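Local coordinates for L-lysine 6-oxidase (Marinomonas mediterranea, PDB 3WEU), which oxidises the epsilon-amino group of L-lysine with a cysteine tryptophylquinone cofactor, releasing antibacterial hydrogen peroxide, at residues A[363-368]-A[574-579]; A[384-389]-A[446-451]; A[519-522]-A[528-531]. All blocks are in the same frame, centred on the assembly; numbering follows the deposited sequence.

The contacts adjoin one another in the order 1, 3, 2, and interaction 2 reaches the quinone cofactor. There the backbone of 446-451 is hydrogen-bonded to the tryptophylquinone at W581. C516 and W581, the cross-linked residues, flank 519-522 and 574-579 in sequence: 519-522 starts three residues after C516 and 574-579 ends two before W581. These two segments are also paired strands, with probable bonds S578 O to Q519 N (2.6 Å) and Y576 N to V521 O (2.7 Å); the centres of interactions 1 and 3 lie 11 Å apart. Interaction 3 joins interaction 2 through S388 OG and N529 N at 2.8 Å. Interactions 1 and 2 do not touch, their nearest atoms being about 6 Å apart.

Interaction 1 (A[363-368]-A[574-579]); sequences VLMSSE and PAYYSY. With EDO (1,2-ethanediol), chain J.
L364 lays its two methyl groups against the ring of Y576, and the two side chains meet almost at right angles. CD1 of L364 sits over one face, 4.2 Å from the ring centroid and 25° off the normal, a CH-pi contact displaced toward the rim. The other methyl, CD2, packs at the CB end of the ring, 3.6 Å from Y576 CD1. The CB of Y576 points toward the 363-368 loop, and CG, anti to the backbone N (chi1 -161°), sets the ring against the leucine methyls. M365 folds back at chi2 (-62°) and brings its CE obliquely to within 3.9 Å of Y576 CE1; all the atoms of this segment that meet the ring are methyl carbons. On the strand itself, S578 OG donates to Y576 O at 3.0 Å from well above the carbonyl plane, and lies in the plane of the Y576 ring at its edge. The next tyrosine, Y577, instead shares a hydrogen bond through its OH with an ethanediol, probably from the crystallisation liquor. Strand 575-579 pairs with strand 518-522, while the loop is held by backbone bonds to L374 and L376; F402 of strand 400-402 touches both L364 and S578.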
# COMPACT_ATOMS: atom_id res chain seq x y z
N VAL A 363 24.64 -10.39 -28.13
CA VAL A 363 24.85 -11.79 -28.33
C VAL A 363 25.28 -12.45 -27.02
O VAL A 363 26.28 -12.08 -26.40
CB VAL A 363 25.94 -12.04 -29.39
CG1 VAL A 363 26.07 -13.51 -29.71
CG2 VAL A 363 25.56 -11.32 -30.71
N LEU A 364 24.54 -13.46 -26.62
CA LEU A 364 24.86 -14.16 -25.38
C LEU A 364 25.94 -15.20 -25.62
O LEU A 364 26.94 -15.18 -24.94
CB LEU A 364 23.63 -14.88 -24.87
CG LEU A 364 23.87 -15.84 -23.72
CD1 LEU A 364 24.31 -15.03 -22.54
CD2 LEU A 364 22.61 -16.66 -23.40
N MET A 365 25.71 -16.13 -26.55
CA MET A 365 26.53 -17.36 -26.69
C MET A 365 27.46 -17.32 -27.91
O MET A 365 27.16 -16.63 -28.90
CB MET A 365 25.66 -18.62 -26.88
CG MET A 365 24.69 -18.94 -25.80
SD MET A 365 25.58 -19.25 -24.26
CE MET A 365 24.27 -20.00 -23.32
N SER A 366 28.47 -18.15 -27.88
CA SER A 366 29.34 -18.38 -29.10
C SER A 366 28.56 -18.98 -30.25
O SER A 366 28.86 -18.67 -31.39
CB SER A 366 30.45 -19.36 -28.69
OG SER A 366 29.86 -20.50 -28.06
N SER A 367 27.54 -19.81 -29.97
CA SER A 367 26.76 -20.50 -30.95
C SER A 367 25.53 -21.04 -30.29
O SER A 367 25.51 -21.26 -29.10
CB SER A 367 27.52 -21.70 -31.45
OG SER A 367 26.85 -22.40 -32.41
N GLU A 368 24.59 -21.48 -31.09
CA GLU A 368 23.61 -22.32 -30.47
C GLU A 368 23.55 -23.71 -31.05
O GLU A 368 22.66 -24.45 -30.73
CB GLU A 368 22.26 -21.59 -30.26
CG GLU A 368 22.33 -20.76 -28.93
CD GLU A 368 21.21 -19.72 -28.73
OE1 GLU A 368 20.02 -20.08 -28.97
OE2 GLU A 368 21.51 -18.56 -28.28
N PRO A 574 13.48 -16.47 -24.78
CA PRO A 574 14.29 -17.16 -23.79
C PRO A 574 15.30 -16.20 -23.17
O PRO A 574 15.77 -15.23 -23.82
CB PRO A 574 14.99 -18.26 -24.61
CG PRO A 574 15.19 -17.57 -25.94
CD PRO A 574 13.87 -16.83 -26.15
N ALA A 575 15.60 -16.43 -21.88
CA ALA A 575 16.42 -15.49 -21.18
C ALA A 575 17.50 -16.18 -20.38
O ALA A 575 17.39 -17.39 -20.11
CB ALA A 575 15.61 -14.63 -20.26
N TYR A 576 18.52 -15.40 -20.03
CA TYR A 576 19.71 -15.92 -19.32
C TYR A 576 19.95 -15.20 -18.02
O TYR A 576 19.86 -13.98 -17.92
CB TYR A 576 20.96 -15.81 -20.23
CG TYR A 576 22.11 -16.70 -19.79
CD1 TYR A 576 22.15 -18.05 -20.16
CD2 TYR A 576 23.10 -16.22 -18.98
CE1 TYR A 576 23.19 -18.85 -19.78
CE2 TYR A 576 24.14 -17.03 -18.56
CZ TYR A 576 24.16 -18.35 -18.96
OH TYR A 576 25.17 -19.16 -18.57
N TYR A 577 20.23 -15.99 -16.99
CA TYR A 577 20.52 -15.49 -15.64
C TYR A 577 21.87 -14.86 -15.56
O TYR A 577 22.92 -15.57 -15.74
CB TYR A 577 20.45 -16.70 -14.70
CG TYR A 577 20.48 -16.46 -13.23
CD1 TYR A 577 19.29 -16.25 -12.51
CD2 TYR A 577 21.67 -16.51 -12.52
CE1 TYR A 577 19.31 -16.05 -11.16
CE2 TYR A 577 21.67 -16.35 -11.14
CZ TYR A 577 20.49 -16.12 -10.49
OH TYR A 577 20.48 -16.02 -9.13
N SER A 578 21.89 -13.56 -15.41
CA SER A 578 23.12 -12.76 -15.62
C SER A 578 23.37 -11.95 -14.40
O SER A 578 22.43 -11.37 -13.88
CB SER A 578 22.97 -11.85 -16.84
OG SER A 578 22.57 -12.68 -17.97
N TYR A 579 24.62 -11.86 -13.95
CA TYR A 579 24.92 -11.08 -12.77
C TYR A 579 25.05 -9.60 -13.05
O TYR A 579 25.26 -9.19 -14.19
CB TYR A 579 26.18 -11.63 -12.06
CG TYR A 579 25.88 -12.91 -11.38
CD1 TYR A 579 25.35 -12.95 -10.09
CD2 TYR A 579 26.06 -14.11 -12.02
CE1 TYR A 579 25.08 -14.13 -9.45
CE2 TYR A 579 25.73 -15.30 -11.40
CZ TYR A 579 25.24 -15.29 -10.10
OH TYR A 579 24.94 -16.51 -9.57
C1 EDO J . 17.46 -16.20 -5.50
O1 EDO J . 18.43 -15.56 -4.68
C2 EDO J . 18.23 -16.70 -6.73
O2 EDO J . 18.43 -15.63 -7.68

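Interaction 2 (A[384-389]-A[446-451]); sequences NSVSSS and PMCPGI
C448 points its thiol at the turn that begins with N384, and the contact is made almost entirely by that sulfur. SG lies 4.2 Å from N384 CA and 4.1 Å from CG2 of V386, the methyl that stands beside the valine's backbone N. The thiol gets there by standing anti to its own main-chain nitrogen (chi1 -165°). No hydrogen bond crosses between the segments; this is apolar packing of a buried thiol against a backbone carbon and one methyl.

What shapes the surface under the sulfur is the side-chain amide of N384. Its OD1 takes two backbone N-H groups: that of S387 at 3.0 Å, nearly straight and in the carbonyl plane on a lone pair, and that of V386 at 2.9 Å, coming from above the plane. At the other end, ND2 donates to V398 O and to S387 OG, the latter at 3.0 Å and tilted from the amide plane. Gripped at both ends, the amide can hardly turn. S387 OG is itself tied to E101 and N397, and N384 O accepts from N529 ND2.

On the opposing segment, cis peptide bonds precede both P446 and P449. C448 N and P446 O are hydrogen-bonded to O7 and NE1 of the tryptophylquinone at position 581, and an ethanediol is bound to C448 O. An Asx turn, carried on to a third residue as an Asx motif, packs against a loop with two cis-prolines whose backbone binds the quinone cofactor.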
# COMPACT_ATOMS: atom_id res chain seq x y z
N ASN A 384 22.73 -1.91 -20.36
CA ASN A 384 21.29 -1.92 -20.40
C ASN A 384 20.63 -3.18 -20.83
O ASN A 384 20.30 -3.38 -22.03
CB ASN A 384 20.69 -0.74 -21.20
CG ASN A 384 19.20 -0.79 -21.17
OD1 ASN A 384 18.63 -1.30 -20.21
ND2 ASN A 384 18.55 -0.20 -22.15
N SER A 385 20.38 -4.04 -19.85
CA SER A 385 19.62 -5.25 -20.00
C SER A 385 18.18 -5.09 -19.46
O SER A 385 17.50 -6.08 -19.28
CB SER A 385 20.30 -6.36 -19.19
OG SER A 385 20.56 -5.90 -17.83
N VAL A 386 17.80 -3.87 -19.14
CA VAL A 386 16.59 -3.54 -18.39
C VAL A 386 15.47 -3.00 -19.26
O VAL A 386 14.30 -3.45 -19.15
CB VAL A 386 16.96 -2.50 -17.31
CG1 VAL A 386 15.73 -2.11 -16.51
CG2 VAL A 386 17.96 -3.14 -16.31
N SER A 387 15.78 -2.07 -20.14
CA SER A 387 14.70 -1.45 -20.99
C SER A 387 14.89 -1.73 -22.49
O SER A 387 15.99 -1.81 -22.98
CB SER A 387 14.64 0.07 -20.70
OG SER A 387 15.91 0.67 -20.96
N SER A 388 13.80 -1.94 -23.19
CA SER A 388 13.85 -2.23 -24.61
C SER A 388 13.99 -1.00 -25.45
O SER A 388 13.85 0.14 -24.97
CB SER A 388 12.51 -2.92 -25.00
OG SER A 388 12.33 -4.16 -24.38
N SER A 389 14.18 -1.20 -26.75
CA SER A 389 14.31 -0.12 -27.73
C SER A 389 13.10 0.80 -27.69
O SER A 389 13.24 1.99 -27.97
CB SER A 389 14.41 -0.70 -29.15
OG SER A 389 13.27 -1.49 -29.51
N PRO A 446 29.47 -3.19 -15.48
CA PRO A 446 28.57 -2.32 -16.19
C PRO A 446 28.19 -1.13 -15.33
O PRO A 446 28.59 -1.05 -14.17
CB PRO A 446 27.32 -3.19 -16.43
CG PRO A 446 27.35 -4.22 -15.33
CD PRO A 446 28.80 -4.42 -14.99
N MET A 447 27.43 -0.22 -15.91
CA MET A 447 26.97 0.97 -15.24
C MET A 447 25.49 1.20 -15.59
O MET A 447 25.20 1.85 -16.60
CB MET A 447 27.87 2.13 -15.68
CG MET A 447 29.16 2.29 -14.87
SD MET A 447 30.12 3.61 -15.51
CE MET A 447 31.39 3.82 -14.23
N CYS A 448 24.60 0.64 -14.78
CA CYS A 448 23.18 0.69 -14.96
C CYS A 448 22.39 0.84 -13.66
O CYS A 448 21.41 0.17 -13.45
CB CYS A 448 22.69 -0.53 -15.78
SG CYS A 448 20.98 -0.39 -16.47
N PRO A 449 22.80 1.78 -12.81
CA PRO A 449 23.80 2.78 -13.05
C PRO A 449 25.20 2.42 -12.64
O PRO A 449 26.14 3.09 -13.02
CB PRO A 449 23.33 3.92 -12.13
CG PRO A 449 22.63 3.30 -11.01
CD PRO A 449 22.01 2.06 -11.59
N GLY A 450 25.31 1.46 -11.75
CA GLY A 450 26.57 1.19 -11.12
C GLY A 450 26.47 1.18 -9.65
O GLY A 450 25.37 1.07 -9.11
N ILE A 451 27.61 1.32 -8.97
CA ILE A 451 27.59 1.32 -7.47
C ILE A 451 28.12 2.67 -7.00
O ILE A 451 27.33 3.51 -6.58
CB ILE A 451 28.42 0.18 -6.89
CG1 ILE A 451 27.76 -1.17 -7.21
CG2 ILE A 451 28.58 0.33 -5.39
CD1 ILE A 451 26.42 -1.38 -6.61

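Interaction 3 (A[519-522]-A[528-531]); sequences QTVN and VNKA
N522 and N529 bring the two backbones closest, with their CA atoms 5.7 Å apart, and from there the segments splay: Q519 CA and A531 CA are already 14.7 Å from one another. No direct hydrogen bond joins them. A water bridges the two segments instead; it accepts from N522 N at 2.8 Å and lies 2.7 Å from N529 O and 2.9 Å from N529 OD1, although it has more acceptors within reach than protons to give.

N522 carries much of the side-chain contact. CG stands anti to the backbone N (chi1 168°), which sets the amide beside V528, with OD1 3.5 Å from V528 O. Two oxygens meet there, but each has a donor of its own: E525 N for OD1 and K401 NZ for the carbonyl. K401 also binds N522 O, so one ammonium group ties both segments, and N522 ND2 is held by L572 O and S524 OG. V521 and N529 run side by side, pointing the same way, with CG1 of V521 4.1 Å from OD1 of N529; the amide nitrogen of N529 reaches on to N384 O and S387 O. Farther along, Q519 bends at chi2 and crosses the extended K530 chain at about a right angle. NE2 of Q519 packs on K530 CE at 3.9 Å, while its OE1 accepts from W580 NE1.

The connection between the segments is a short link at which the chain changes sheets: strand 518-522 pairs antiparallel with 575-579, next to the cross-linked residues, whereas 530-543 pairs with 557-571 in a long two-stranded antiparallel pair, consistent with the arm that projects from the body of this enzyme.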
# COMPACT_ATOMS: atom_id res chain seq x y z
N GLN A 519 20.12 -10.27 -13.33
CA GLN A 519 19.08 -9.87 -14.30
C GLN A 519 18.78 -11.06 -15.16
O GLN A 519 19.69 -11.77 -15.54
CB GLN A 519 19.64 -8.76 -15.19
CG GLN A 519 18.56 -8.01 -15.95
CD GLN A 519 17.71 -7.10 -15.11
OE1 GLN A 519 18.11 -6.61 -14.06
NE2 GLN A 519 16.48 -6.86 -15.61
N THR A 520 17.49 -11.29 -15.47
CA THR A 520 17.11 -12.29 -16.43
C THR A 520 17.00 -11.57 -17.77
O THR A 520 16.10 -10.74 -17.97
CB THR A 520 15.75 -12.86 -15.91
OG1 THR A 520 16.07 -13.62 -14.70
CG2 THR A 520 15.19 -13.77 -16.87
N VAL A 521 17.91 -11.88 -18.68
CA VAL A 521 18.16 -11.11 -19.92
C VAL A 521 17.80 -11.93 -21.17
O VAL A 521 18.31 -13.04 -21.42
CB VAL A 521 19.64 -10.67 -20.03
CG1 VAL A 521 19.80 -9.68 -21.16
CG2 VAL A 521 20.12 -10.07 -18.68
N ASN A 522 16.90 -11.37 -21.98
CA ASN A 522 16.48 -12.00 -23.22
C ASN A 522 17.71 -12.12 -24.13
O ASN A 522 18.50 -11.15 -24.24
CB ASN A 522 15.45 -11.12 -23.96
CG ASN A 522 15.23 -11.61 -25.36
OD1 ASN A 522 15.85 -11.13 -26.29
ND2 ASN A 522 14.49 -12.67 -25.48
N VAL A 528 14.96 -5.99 -27.78
CA VAL A 528 14.01 -6.26 -26.72
C VAL A 528 14.71 -6.72 -25.43
O VAL A 528 15.46 -7.71 -25.44
CB VAL A 528 13.08 -7.36 -27.13
CG1 VAL A 528 12.12 -7.65 -25.97
CG2 VAL A 528 12.26 -6.90 -28.38
N ASN A 529 14.48 -5.98 -24.35
CA ASN A 529 14.79 -6.53 -23.00
C ASN A 529 13.53 -7.07 -22.30
O ASN A 529 13.59 -8.11 -21.69
CB ASN A 529 15.51 -5.50 -22.14
CG ASN A 529 17.00 -5.47 -22.41
OD1 ASN A 529 17.61 -6.51 -22.47
ND2 ASN A 529 17.59 -4.30 -22.54
N LYS A 530 12.43 -6.34 -22.38
CA LYS A 530 11.18 -6.71 -21.69
C LYS A 530 10.01 -6.58 -22.69
O LYS A 530 10.08 -5.80 -23.64
CB LYS A 530 10.95 -5.83 -20.42
CG LYS A 530 12.04 -6.12 -19.44
CD LYS A 530 11.76 -5.99 -18.02
CE LYS A 530 13.06 -5.97 -17.28
NZ LYS A 530 12.64 -5.29 -16.08
N ALA A 531 8.98 -7.36 -22.45
CA ALA A 531 7.78 -7.33 -23.28
C ALA A 531 6.62 -7.52 -22.37
O ALA A 531 6.81 -7.93 -21.17
CB ALA A 531 7.85 -8.48 -24.21
O HOH W 1 16.22 -8.73 -21.19